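Fructose-bisphosphate aldolase (Thermus caldophilus, PDB 2FJK) is a class II aldolase of the TIM-barrel clan that holds 1,3-dihydroxyacetonephosphate in a pocket of its barrel. Local coordinates at residues A[8-13]-A[202-207]; A[36-41]-A[71-76]; A[76-81]-A[95-100]; A[83-88]-A[116-121]. All blocks are in the same frame, centred on the assembly; numbering follows the deposited sequence.

Interaction 1. Residues A[8-13]-A[202-207]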
loop_
_atom_site.group_PDB
_atom_site.type_symbol
_atom_site.label_atom_id
_atom_site.label_comp_id
_atom_site.label_asym_id
_atom_site.label_seq_id
_atom_site.Cartn_x
_atom_site.Cartn_y
_atom_site.Cartn_z
ATOM N N ILE A 8 20.236 1.659 -12.966
ATOM C CA ILE A 8 19.989 0.547 -13.875
ATOM C C ILE A 8 20.692 0.859 -15.195
ATOM O O ILE A 8 21.487 0.066 -15.694
ATOM C CB ILE A 8 18.490 0.391 -14.214
ATOM C CG1 ILE A 8 17.676 0.110 -12.960
ATOM C CG2 ILE A 8 18.308 -0.729 -15.221
ATOM C CD1 ILE A 8 16.224 -0.191 -13.263
ATOM N N LEU A 9 20.372 2.027 -15.752
ATOM C CA LEU A 9 20.922 2.475 -17.029
ATOM C C LEU A 9 22.421 2.785 -17.019
ATOM O O LEU A 9 23.112 2.499 -17.991
ATOM C CB LEU A 9 20.141 3.695 -17.552
ATOM C CG LEU A 9 18.701 3.548 -18.098
ATOM C CD1 LEU A 9 18.488 2.148 -18.678
ATOM C CD2 LEU A 9 17.685 3.809 -17.000
ATOM N N ARG A 10 22.924 3.372 -15.939
ATOM C CA ARG A 10 24.350 3.681 -15.862
ATOM C C ARG A 10 25.171 2.413 -16.002
ATOM O O ARG A 10 26.171 2.385 -16.721
ATOM C CB ARG A 10 24.695 4.350 -14.535
ATOM C CG ARG A 10 24.441 5.841 -14.513
ATOM C CD ARG A 10 24.842 6.419 -13.176
ATOM N NE ARG A 10 24.754 7.873 -13.174
ATOM C CZ ARG A 10 24.855 8.621 -12.083
ATOM N NH1 ARG A 10 25.044 8.046 -10.902
ATOM N NH2 ARG A 10 24.765 9.942 -12.174
ATOM N N LYS A 11 24.738 1.365 -15.307
ATOM C CA LYS A 11 25.422 0.079 -15.353
ATOM C C LYS A 11 25.214 -0.581 -16.707
ATOM O O LYS A 11 26.043 -1.376 -17.153
ATOM C CB LYS A 11 24.917 -0.837 -14.230
ATOM C CG LYS A 11 25.495 -0.489 -12.859
ATOM C CD LYS A 11 25.149 -1.531 -11.799
ATOM C CE LYS A 11 25.929 -1.282 -10.512
ATOM N NZ LYS A 11 25.672 0.080 -9.952
ATOM N N ALA A 12 24.105 -0.245 -17.360
ATOM C CA ALA A 12 23.804 -0.796 -18.671
ATOM C C ALA A 12 24.836 -0.315 -19.692
ATOM O O ALA A 12 25.439 -1.115 -20.408
ATOM C CB ALA A 12 22.399 -0.380 -19.106
ATOM N N ARG A 13 25.038 0.996 -19.758
ATOM C CA ARG A 13 26.001 1.550 -20.702
ATOM C C ARG A 13 27.427 1.209 -20.293
ATOM O O ARG A 13 28.248 0.832 -21.131
ATOM C CB ARG A 13 25.847 3.066 -20.803
ATOM C CG ARG A 13 26.873 3.718 -21.727
ATOM C CD ARG A 13 26.568 5.184 -21.961
ATOM N NE ARG A 13 27.572 5.826 -22.806
ATOM C CZ ARG A 13 27.454 7.053 -23.302
ATOM N NH1 ARG A 13 26.372 7.771 -23.041
ATOM N NH2 ARG A 13 28.421 7.570 -24.050
ATOM N N PRO A 202 27.902 11.474 -21.915
ATOM C CA PRO A 202 28.198 10.306 -21.079
ATOM C C PRO A 202 26.961 9.652 -20.461
ATOM O O PRO A 202 26.924 8.437 -20.280
ATOM C CB PRO A 202 29.145 10.874 -20.029
ATOM C CG PRO A 202 28.628 12.266 -19.853
ATOM C CD PRO A 202 28.388 12.711 -21.276
ATOM N N ALA A 203 25.952 10.458 -20.149
ATOM C CA ALA A 203 24.715 9.951 -19.558
ATOM C C ALA A 203 24.145 8.805 -20.387
ATOM O O ALA A 203 24.436 8.679 -21.570
ATOM C CB ALA A 203 23.703 11.066 -19.454
ATOM N N PRO A 204 23.340 7.933 -19.766
ATOM C CA PRO A 204 22.781 6.832 -20.554
ATOM C C PRO A 204 21.875 7.314 -21.688
ATOM O O PRO A 204 21.125 8.272 -21.525
ATOM C CB PRO A 204 22.049 5.985 -19.509
ATOM C CG PRO A 204 21.848 6.902 -18.355
ATOM C CD PRO A 204 23.074 7.750 -18.331
ATOM N N LEU A 205 21.970 6.661 -22.842
ATOM C CA LEU A 205 21.157 7.021 -24.002
ATOM C C LEU A 205 19.911 6.168 -24.112
ATOM O O LEU A 205 19.903 5.014 -23.685
ATOM C CB LEU A 205 21.971 6.886 -25.289
ATOM C CG LEU A 205 23.227 7.754 -25.390
ATOM C CD1 LEU A 205 23.936 7.520 -26.714
ATOM C CD2 LEU A 205 22.879 9.224 -25.221
ATOM N N VAL A 206 18.870 6.736 -24.713
ATOM C CA VAL A 206 17.591 6.050 -24.860
ATOM C C VAL A 206 17.085 5.961 -26.292
ATOM O O VAL A 206 17.109 6.942 -27.037
ATOM C CB VAL A 206 16.519 6.749 -24.015
ATOM C CG1 VAL A 206 15.257 5.891 -23.957
ATOM C CG2 VAL A 206 17.075 7.030 -22.638
ATOM N N LEU A 207 16.600 4.779 -26.660
ATOM C CA LEU A 207 16.096 4.542 -28.002
ATOM C C LEU A 207 14.614 4.168 -28.022
ATOM O O LEU A 207 14.238 3.086 -27.583
ATOM C CB LEU A 207 16.908 3.422 -28.659
ATOM C CG LEU A 207 16.686 3.155 -30.146
ATOM C CD1 LEU A 207 17.086 4.394 -30.938
ATOM C CD2 LEU A 207 17.514 1.953 -30.577
#
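With CG anti to the backbone N (chi1 177°) and every later torsion of the chain close to 180°, Arg-13 leaves helix 6-14 as a straight rod and carries its guanidinium to the turn that precedes strand 205-207. Leu-9, one turn earlier, points CB at the turn by its place on the helix, and chi1 (-72°) sets CG beside the backbone N. The two side chains thus make a polar and an apolar grip on the same short loop. At the polar end, NH1 of Arg-13 approaches the carbonyl oxygen of Ala-203 at 2.6 Å, near the plane of the guanidinium, yet the angle at the hydrogen is only 117° and the bond is weak. The oxygen of Pro-202 lies over one face of the same group, 2.9 Å from Arg-13 NH1, where no N-H is aimed at it. Better partners lie just upstream, since NH1 also bonds to the carbonyl of Val-201 and NH2 to that of Ala-198; the cation therefore gathers carbonyl oxygens around the end of helix 191-200. At the apolar end Pro-204 brings the CB-CG side of its ring against the helix, its CB 3.6 Å from Leu-9 CB. CG of Leu-205 comes within 3.9 Å of Arg-13 NH1, at an oblique angle to the guanidinium. Leu-9 also touches Val-19, which starts strand 19-23, and Lys-249 of strand 247-252, consistent with helix 6-14 covering the N-terminal end of a TIM barrel, beside strands 19-23, 247-252 and 205-207.

Interaction 2. Residues A[36-41]-A[71-76]; sequences AAEEMK and ARVPVA
Glu-38, in the last turn of helix 27-38, supplies the firm part of this contact. Its chain starts with CG anti to the carbonyl carbon and then bends at chi2 (-63°), which swings the carboxylate round to the loop that leads into strand 75-78. There OE2, through its syn lone pair, accepts the backbone N-H of Arg-72 at 2.9 Å; at 173° the bond is almost straight. The other oxygen, OE1, lies 3.1 Å from Val-73 CG1, so the carboxylate has a backbone amide at one tip and a methyl group at the other. Val-73 is also the apolar wedge of the contact: CG1 stands beside its own backbone N and reaches the carbonyl oxygen of Ala-37, while CG2, in the crowded position between N and carbonyl carbon, meets Ala-37 CB at 4.0 Å. The buried pair Ala-37 and Val-73 thus closes the inner side. The outer side is looser. The chain of Arg-72 crosses that of Glu-38 at about a right angle and runs outward, leaving Arg-72 NE 6.0 Å from Glu-38 OE2; the opposite charges may attract, but they do not pair. The guanidinium instead makes a weak, long ion pair with Glu-7 of the second subunit. Lys-41, exposed, likewise sends its amino end away, and only its backbone side approaches Val-73. With positive phi, Lys-41 is the C-prime residue of a Schellman motif, in which Ser-42 N returns to Ala-37 O. A helix ending in this way beside the lead-in to a parallel strand fits the repeated helix-strand architecture of a TIM barrel.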
loop_
_atom_site.group_PDB
_atom_site.type_symbol
_atom_site.label_atom_id
_atom_site.label_comp_id
_atom_site.label_asym_id
_atom_site.label_seq_id
_atom_site.Cartn_x
_atom_site.Cartn_y
_atom_site.Cartn_z
ATOM N N ALA A 36 8.587 -12.037 -16.975
ATOM C CA ALA A 36 9.676 -12.198 -17.928
ATOM C C ALA A 36 10.939 -11.665 -17.246
ATOM O O ALA A 36 12.020 -12.229 -17.392
ATOM C CB ALA A 36 9.383 -11.408 -19.204
ATOM N N ALA A 37 10.790 -10.591 -16.482
ATOM C CA ALA A 37 11.925 -10.009 -15.767
ATOM C C ALA A 37 12.443 -10.938 -14.652
ATOM O O ALA A 37 13.656 -11.082 -14.485
ATOM C CB ALA A 37 11.538 -8.660 -15.179
ATOM N N GLU A 38 11.539 -11.551 -13.886
ATOM C CA GLU A 38 11.961 -12.457 -12.811
ATOM C C GLU A 38 12.717 -13.595 -13.488
ATOM O O GLU A 38 13.822 -13.947 -13.083
ATOM C CB GLU A 38 10.756 -12.991 -12.026
ATOM C CG GLU A 38 9.972 -11.914 -11.281
ATOM C CD GLU A 38 10.794 -11.215 -10.211
ATOM O OE1 GLU A 38 12.036 -11.152 -10.352
ATOM O OE2 GLU A 38 10.199 -10.713 -9.234
ATOM N N GLU A 39 12.113 -14.178 -14.518
ATOM C CA GLU A 39 12.806 -15.208 -15.281
ATOM C C GLU A 39 13.880 -14.353 -15.961
ATOM O O GLU A 39 13.721 -13.138 -16.073
ATOM C CB GLU A 39 11.878 -15.821 -16.334
ATOM C CG GLU A 39 10.755 -16.664 -15.762
ATOM C CD GLU A 39 9.885 -17.296 -16.838
ATOM O OE1 GLU A 39 10.433 -17.750 -17.866
ATOM O OE2 GLU A 39 8.654 -17.352 -16.643
HETATM N N MSE A 40 14.974 -14.948 -16.403
HETATM C CA MSE A 40 16.011 -14.143 -17.042
HETATM C C MSE A 40 16.763 -13.273 -16.040
HETATM O O MSE A 40 17.820 -12.738 -16.367
HETATM C CB MSE A 40 15.411 -13.239 -18.130
HETATM C CG MSE A 40 15.587 -13.755 -19.546
HETATM SE SE MSE A 40 14.525 -15.304 -19.906
HETATM C CE MSE A 40 15.641 -16.642 -19.052
ATOM N N LYS A 41 16.226 -13.135 -14.828
ATOM C CA LYS A 41 16.864 -12.324 -13.787
ATOM C C LYS A 41 17.369 -11.026 -14.402
ATOM O O LYS A 41 18.562 -10.705 -14.313
ATOM C CB LYS A 41 18.062 -13.061 -13.168
ATOM C CG LYS A 41 17.794 -14.482 -12.665
ATOM C CD LYS A 41 19.078 -15.072 -12.080
ATOM C CE LYS A 41 18.943 -16.554 -11.760
ATOM N NZ LYS A 41 17.984 -16.818 -10.654
ATOM N N ALA A 71 8.863 -6.941 -6.660
ATOM C CA ALA A 71 9.757 -7.682 -7.550
ATOM C C ALA A 71 11.136 -7.972 -6.956
ATOM O O ALA A 71 11.642 -7.209 -6.137
ATOM C CB ALA A 71 9.913 -6.938 -8.857
ATOM N N ARG A 72 11.739 -9.074 -7.396
ATOM C CA ARG A 72 13.057 -9.484 -6.924
ATOM C C ARG A 72 14.191 -9.046 -7.847
ATOM O O ARG A 72 15.331 -9.491 -7.688
ATOM C CB ARG A 72 13.092 -11.005 -6.739
ATOM C CG ARG A 72 12.238 -11.493 -5.572
ATOM C CD ARG A 72 12.266 -13.014 -5.429
ATOM N NE ARG A 72 11.833 -13.441 -4.098
ATOM C CZ ARG A 72 12.508 -13.194 -2.976
ATOM N NH1 ARG A 72 13.653 -12.523 -3.018
ATOM N NH2 ARG A 72 12.035 -13.615 -1.808
ATOM N N VAL A 73 13.874 -8.183 -8.812
ATOM C CA VAL A 73 14.865 -7.653 -9.747
ATOM C C VAL A 73 14.674 -6.146 -9.753
ATOM O O VAL A 73 13.647 -5.659 -9.294
ATOM C CB VAL A 73 14.665 -8.186 -11.198
ATOM C CG1 VAL A 73 14.698 -9.706 -11.207
ATOM C CG2 VAL A 73 13.348 -7.678 -11.774
ATOM N N PRO A 74 15.664 -5.384 -10.250
ATOM C CA PRO A 74 15.500 -3.924 -10.268
ATOM C C PRO A 74 14.402 -3.533 -11.245
ATOM O O PRO A 74 14.423 -3.954 -12.399
ATOM C CB PRO A 74 16.868 -3.417 -10.729
ATOM C CG PRO A 74 17.816 -4.540 -10.326
ATOM C CD PRO A 74 17.019 -5.767 -10.680
ATOM N N VAL A 75 13.447 -2.738 -10.780
ATOM C CA VAL A 75 12.348 -2.289 -11.626
ATOM C C VAL A 75 12.131 -0.786 -11.508
ATOM O O VAL A 75 12.049 -0.248 -10.404
ATOM C CB VAL A 75 11.014 -2.981 -11.255
ATOM C CG1 VAL A 75 9.866 -2.348 -12.039
ATOM C CG2 VAL A 75 11.093 -4.476 -11.546
ATOM N N ALA A 76 12.034 -0.116 -12.654
ATOM C CA ALA A 76 11.788 1.322 -12.689
ATOM C C ALA A 76 10.435 1.551 -13.352
ATOM O O ALA A 76 10.052 0.817 -14.264
ATOM C CB ALA A 76 12.881 2.036 -13.484
#

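Interaction 3. Residues A[76-81]-A[95-100]. With 13P (1,3-dihydroxyacetonephosphate), chain E.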
loop_
_atom_site.group_PDB
_atom_site.type_symbol
_atom_site.label_atom_id
_atom_site.label_comp_id
_atom_site.label_asym_id
_atom_site.label_seq_id
_atom_site.Cartn_x
_atom_site.Cartn_y
_atom_site.Cartn_z
ATOM N N ALA A 76 12.034 -0.116 -12.654
ATOM C CA ALA A 76 11.788 1.322 -12.689
ATOM C C ALA A 76 10.435 1.551 -13.352
ATOM O O ALA A 76 10.052 0.817 -14.264
ATOM C CB ALA A 76 12.881 2.036 -13.484
ATOM N N VAL A 77 9.713 2.562 -12.881
ATOM C CA VAL A 77 8.413 2.918 -13.437
ATOM C C VAL A 77 8.548 4.318 -14.069
ATOM O O VAL A 77 8.651 5.317 -13.355
ATOM C CB VAL A 77 7.344 2.913 -12.325
ATOM C CG1 VAL A 77 5.993 3.335 -12.883
ATOM C CG2 VAL A 77 7.260 1.505 -11.698
ATOM N N HIS A 78 8.570 4.371 -15.407
ATOM C CA HIS A 78 8.732 5.627 -16.157
ATOM C C HIS A 78 7.483 6.133 -16.877
ATOM O O HIS A 78 6.676 5.343 -17.362
ATOM C CB HIS A 78 9.837 5.486 -17.211
ATOM C CG HIS A 78 11.207 5.290 -16.646
ATOM N ND1 HIS A 78 12.345 5.713 -17.299
ATOM C CD2 HIS A 78 11.629 4.702 -15.500
ATOM C CE1 HIS A 78 13.408 5.399 -16.579
ATOM N NE2 HIS A 78 13.001 4.786 -15.482
ATOM N N LEU A 79 7.356 7.458 -16.971
ATOM C CA LEU A 79 6.221 8.094 -17.637
ATOM C C LEU A 79 6.253 7.909 -19.161
ATOM O O LEU A 79 5.300 7.414 -19.740
ATOM C CB LEU A 79 6.161 9.585 -17.288
ATOM C CG LEU A 79 5.262 10.488 -18.152
ATOM C CD1 LEU A 79 3.832 9.961 -18.181
ATOM C CD2 LEU A 79 5.292 11.910 -17.597
ATOM N N ASP A 80 7.329 8.302 -19.825
ATOM C CA ASP A 80 7.380 8.112 -21.280
ATOM C C ASP A 80 6.580 9.156 -22.092
ATOM O O ASP A 80 5.343 9.136 -22.145
ATOM C CB ASP A 80 6.895 6.692 -21.630
ATOM C CG ASP A 80 7.175 6.302 -23.071
ATOM O OD1 ASP A 80 8.322 6.499 -23.524
ATOM O OD2 ASP A 80 6.255 5.785 -23.744
ATOM N N HIS A 81 7.314 10.071 -22.714
ATOM C CA HIS A 81 6.730 11.112 -23.545
ATOM C C HIS A 81 5.634 11.909 -22.847
ATOM O O HIS A 81 4.509 12.003 -23.347
ATOM C CB HIS A 81 6.187 10.488 -24.834
ATOM C CG HIS A 81 7.240 9.832 -25.672
ATOM N ND1 HIS A 81 7.072 8.588 -26.242
ATOM C CD2 HIS A 81 8.479 10.244 -26.030
ATOM C CE1 HIS A 81 8.164 8.261 -26.911
ATOM N NE2 HIS A 81 9.032 9.249 -26.798
ATOM N N GLY A 95 3.722 8.126 -7.844
ATOM C CA GLY A 95 4.885 7.318 -7.495
ATOM C C GLY A 95 5.890 6.869 -8.547
ATOM O O GLY A 95 6.726 6.012 -8.259
ATOM N N PHE A 96 5.827 7.424 -9.754
ATOM C CA PHE A 96 6.773 7.041 -10.789
ATOM C C PHE A 96 8.172 7.401 -10.308
ATOM O O PHE A 96 8.362 8.392 -9.601
ATOM C CB PHE A 96 6.455 7.756 -12.104
ATOM C CG PHE A 96 5.207 7.245 -12.787
ATOM C CD1 PHE A 96 4.081 6.893 -12.045
ATOM C CD2 PHE A 96 5.147 7.151 -14.171
ATOM C CE1 PHE A 96 2.911 6.456 -12.675
ATOM C CE2 PHE A 96 3.982 6.717 -14.815
ATOM C CZ PHE A 96 2.865 6.369 -14.068
ATOM N N THR A 97 9.146 6.589 -10.699
ATOM C CA THR A 97 10.526 6.801 -10.282
ATOM C C THR A 97 11.372 7.509 -11.335
ATOM O O THR A 97 12.551 7.798 -11.114
ATOM C CB THR A 97 11.167 5.462 -9.918
ATOM O OG1 THR A 97 11.162 4.606 -11.065
ATOM C CG2 THR A 97 10.380 4.806 -8.798
ATOM N N SER A 98 10.752 7.785 -12.478
ATOM C CA SER A 98 11.414 8.480 -13.572
ATOM C C SER A 98 10.356 9.059 -14.506
ATOM O O SER A 98 9.407 8.371 -14.900
ATOM C CB SER A 98 12.305 7.522 -14.353
ATOM O OG SER A 98 12.658 6.382 -13.576
ATOM N N VAL A 99 10.514 10.332 -14.848
ATOM C CA VAL A 99 9.568 10.983 -15.731
ATOM C C VAL A 99 10.253 11.480 -16.981
ATOM O O VAL A 99 11.483 11.585 -17.046
ATOM C CB VAL A 99 8.889 12.179 -15.062
ATOM C CG1 VAL A 99 8.116 11.717 -13.843
ATOM C CG2 VAL A 99 9.931 13.228 -14.698
HETATM N N MSE A 100 9.436 11.802 -17.971
HETATM C CA MSE A 100 9.943 12.273 -19.236
HETATM C C MSE A 100 9.008 13.295 -19.835
HETATM O O MSE A 100 7.792 13.086 -19.905
HETATM C CB MSE A 100 10.081 11.101 -20.195
HETATM C CG MSE A 100 10.655 11.476 -21.523
HETATM SE SE MSE A 100 10.457 10.010 -22.708
HETATM C CE MSE A 100 10.951 8.562 -21.520
HETATM P P 13P E . 7.090 1.230 -30.722
HETATM O O1P 13P E . 5.675 1.590 -31.386
HETATM O O2P 13P E . 8.121 1.087 -31.915
HETATM O O3P 13P E . 6.970 -0.130 -29.967
HETATM O O1 13P E . 7.488 2.411 -29.709
HETATM C C1 13P E . 8.211 2.082 -28.524
HETATM C C2 13P E . 8.665 3.402 -27.954
HETATM O O2 13P E . 9.266 4.193 -28.676
HETATM C C3 13P E . 8.387 3.762 -26.495
HETATM O O3 13P E . 8.803 5.097 -26.226
#
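Asp-80 accepts a hydrogen bond from O3 of 1,3-dihydroxyacetonephosphate through OD1, at 3.1 Å, and the ring of His-81 lies beside the same hydroxyl. Asp-80 CG is anti to its backbone N, and OD1 rests over one face of the His-81 ring, toward its rim. Behind them stands selenomethionine Met-100, bent at chi3: its CE reaches Asp-80 CA at 3.6 Å, and SE lies obliquely against the His-81 ring. His-208 adds a weak hydrogen bond to Asp-80 OD1. One step back, backbone bonds join the two strands that lead up to these residues. Leu-79 N donates to Ser-98 O at 3.1 Å, Val-77 O takes Thr-97 N at 3.0 Å and, weakly, Ser-98 N, and His-78 and Ser-98 form a single bridge. Strands 75-78 and 98-101 run parallel, their short segments 23° apart, and helix 85-93 connects them, a beta-alpha-beta crossover of the TIM barrel with pocket residues just beyond the C-terminal end of the first strand. Farther from the ligand, Thr-97 OG1 accepts Val-77 N at 3.1 Å and also bonds to the carbonyl of Val-3. His-78 ND1 is hydrogen-bonded to Lys-249, and Ser-98 OG to the carbonyl of Thr-4. On the opposite strand face, Val-77 CG1 sits 4.0 Å from the Phe-96 ring centroid, almost straight above it, and Leu-79 N approaches that ring at its edge.

Interaction 4. Residues A[83-88]-A[116-121]; sequences SSYESV and KRVVEA
Tyr-85 opens helix 85-93 with CG anti to its backbone N (chi1 -177°), a setting that lays the whole side chain across helix 108-124. Its CB already lies 3.8 Å from NH1 of Arg-117. One ring face then lies against the arginine: CG and CD2 face NH1 and CZ, with CD2 3.6 Å from Arg-117 CZ, while CD1 meets CD on the same face and turns its edge to CG2 of Val-118. Farther out, CE1 touches Arg-117 CG at 3.5 Å, and CE2 and CZ lie against NE. The guanidinium is almost exactly parallel to the ring, the planes 4° apart and the centres separated by 3.8 Å, so this is a flat cation-pi stack with the CD methylene adding a CH-pi contact. At the tip, OH meets Ala-121 CB at 3.6 Å. A water 3.0 Å from Tyr-85 OH donates a hydrogen to the carbonyl oxygen of Arg-117, and the hydroxyl is also hydrogen-bonded to Tyr-85 OH of the third subunit, which places the residue at a subunit interface. Beside the stack Val-88 CG1 meets Val-118 CG1 at 3.9 Å; both valines pack on Val-99 of strand 98-101, as neighbouring helices of the barrel's outer layer. Ser-84 is the N-cap, its OG accepting the N-H of Ser-87. No direct hydrogen bond joins the two segments. Their union rests on apolar packing and on the flat stack, to which the attraction of a cation for a ring face probably adds, while the phenol keeps its polar tip for water and the neighbouring subunit.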
loop_
_atom_site.group_PDB
_atom_site.type_symbol
_atom_site.label_atom_id
_atom_site.label_comp_id
_atom_site.label_asym_id
_atom_site.label_seq_id
_atom_site.Cartn_x
_atom_site.Cartn_y
_atom_site.Cartn_z
ATOM N N SER A 83 3.463 14.904 -21.935
ATOM C CA SER A 83 3.076 16.028 -22.779
ATOM C C SER A 83 3.228 17.385 -22.121
ATOM O O SER A 83 3.405 18.396 -22.805
ATOM C CB SER A 83 1.615 15.897 -23.209
ATOM O OG SER A 83 0.747 15.941 -22.089
ATOM N N SER A 84 3.159 17.422 -20.796
ATOM C CA SER A 84 3.273 18.694 -20.098
ATOM C C SER A 84 3.861 18.614 -18.699
ATOM O O SER A 84 4.184 17.536 -18.191
ATOM C CB SER A 84 1.902 19.365 -20.017
ATOM O OG SER A 84 1.000 18.585 -19.250
ATOM N N TYR A 85 4.002 19.780 -18.085
ATOM C CA TYR A 85 4.538 19.863 -16.746
ATOM C C TYR A 85 3.525 19.195 -15.820
ATOM O O TYR A 85 3.890 18.400 -14.956
ATOM C CB TYR A 85 4.730 21.334 -16.354
ATOM C CG TYR A 85 5.350 21.531 -14.996
ATOM C CD1 TYR A 85 6.678 21.180 -14.756
ATOM C CD2 TYR A 85 4.608 22.071 -13.946
ATOM C CE1 TYR A 85 7.254 21.364 -13.502
ATOM C CE2 TYR A 85 5.172 22.261 -12.688
ATOM C CZ TYR A 85 6.495 21.906 -12.474
ATOM O OH TYR A 85 7.059 22.113 -11.239
ATOM N N GLU A 86 2.250 19.514 -16.027
ATOM C CA GLU A 86 1.168 18.962 -15.220
ATOM C C GLU A 86 1.083 17.446 -15.362
ATOM O O GLU A 86 0.640 16.754 -14.448
ATOM C CB GLU A 86 -0.167 19.588 -15.632
ATOM C CG GLU A 86 -0.118 21.097 -15.824
ATOM C CD GLU A 86 0.206 21.498 -17.258
ATOM O OE1 GLU A 86 -0.623 21.213 -18.154
ATOM O OE2 GLU A 86 1.282 22.095 -17.490
ATOM N N SER A 87 1.491 16.940 -16.521
ATOM C CA SER A 87 1.474 15.506 -16.783
ATOM C C SER A 87 2.558 14.861 -15.938
ATOM O O SER A 87 2.363 13.787 -15.364
ATOM C CB SER A 87 1.745 15.225 -18.264
ATOM O OG SER A 87 1.779 13.826 -18.518
ATOM N N VAL A 88 3.709 15.523 -15.869
ATOM C CA VAL A 88 4.819 15.017 -15.075
ATOM C C VAL A 88 4.450 15.071 -13.592
ATOM O O VAL A 88 4.809 14.173 -12.823
ATOM C CB VAL A 88 6.096 15.840 -15.338
ATOM C CG1 VAL A 88 7.157 15.544 -14.285
ATOM C CG2 VAL A 88 6.615 15.521 -16.716
ATOM N N LYS A 116 14.076 21.613 -18.192
ATOM C CA LYS A 116 14.731 22.061 -16.970
ATOM C C LYS A 116 13.736 22.207 -15.822
ATOM O O LYS A 116 14.036 21.871 -14.678
ATOM C CB LYS A 116 15.430 23.396 -17.211
ATOM C CG LYS A 116 16.372 23.820 -16.100
ATOM C CD LYS A 116 16.874 25.243 -16.352
ATOM C CE LYS A 116 17.735 25.756 -15.212
ATOM N NZ LYS A 116 17.830 27.245 -15.258
ATOM N N ARG A 117 12.554 22.724 -16.132
ATOM C CA ARG A 117 11.515 22.899 -15.127
ATOM C C ARG A 117 11.099 21.535 -14.571
ATOM O O ARG A 117 10.755 21.405 -13.399
ATOM C CB ARG A 117 10.300 23.579 -15.751
ATOM C CG ARG A 117 9.210 23.923 -14.759
ATOM C CD ARG A 117 7.956 24.394 -15.473
ATOM N NE ARG A 117 7.021 25.027 -14.550
ATOM C CZ ARG A 117 5.763 25.320 -14.853
ATOM N NH1 ARG A 117 5.289 25.031 -16.057
ATOM N NH2 ARG A 117 4.980 25.901 -13.954
ATOM N N VAL A 118 11.129 20.524 -15.435
ATOM C CA VAL A 118 10.758 19.169 -15.060
ATOM C C VAL A 118 11.830 18.537 -14.194
ATOM O O VAL A 118 11.528 17.812 -13.257
ATOM C CB VAL A 118 10.525 18.285 -16.319
ATOM C CG1 VAL A 118 10.489 16.805 -15.927
ATOM C CG2 VAL A 118 9.209 18.678 -16.991
ATOM N N VAL A 119 13.085 18.810 -14.512
ATOM C CA VAL A 119 14.199 18.254 -13.750
ATOM C C VAL A 119 14.173 18.765 -12.319
ATOM O O VAL A 119 14.428 18.020 -11.375
ATOM C CB VAL A 119 15.567 18.628 -14.389
ATOM C CG1 VAL A 119 16.714 18.250 -13.451
ATOM C CG2 VAL A 119 15.730 17.912 -15.711
ATOM N N GLU A 120 13.862 20.043 -12.163
ATOM C CA GLU A 120 13.814 20.647 -10.842
ATOM C C GLU A 120 12.702 20.016 -10.013
ATOM O O GLU A 120 12.896 19.706 -8.837
ATOM C CB GLU A 120 13.607 22.157 -10.972
ATOM C CG GLU A 120 14.633 22.807 -11.896
ATOM C CD GLU A 120 14.442 24.307 -12.058
ATOM O OE1 GLU A 120 13.289 24.761 -12.237
ATOM O OE2 GLU A 120 15.456 25.034 -12.022
ATOM N N ALA A 121 11.542 19.811 -10.634
ATOM C CA ALA A 121 10.398 19.207 -9.952
ATOM C C ALA A 121 10.704 17.760 -9.584
ATOM O O ALA A 121 10.504 17.337 -8.448
ATOM C CB ALA A 121 9.160 19.272 -10.850
HETATM O O HOH W 1 9.926 22.938 -11.230
#

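Along the chain, interaction 1 spans the longest interval, joining helix 6-14 to the approach of strand 205-207, and the other three fall within it. Interaction 2 comes first among these and shares Ala-76 and strand 75-78 with interaction 3, their centres about 17 Å apart. Interactions 3 and 4 alternate in sequence and touch, with centres about 11 Å apart: Val-99 of the strand layer meets Val-88 and Val-118 of the helix layer. Ile-8 in turn packs on Ala-76, tying interaction 1 to the same sheet. Interactions 1 and 2 set a helix against the approach to a strand, interaction 3 joins two neighbouring strands and interaction 4 two outer helices, so the set runs from ligand pocket to subunit interface.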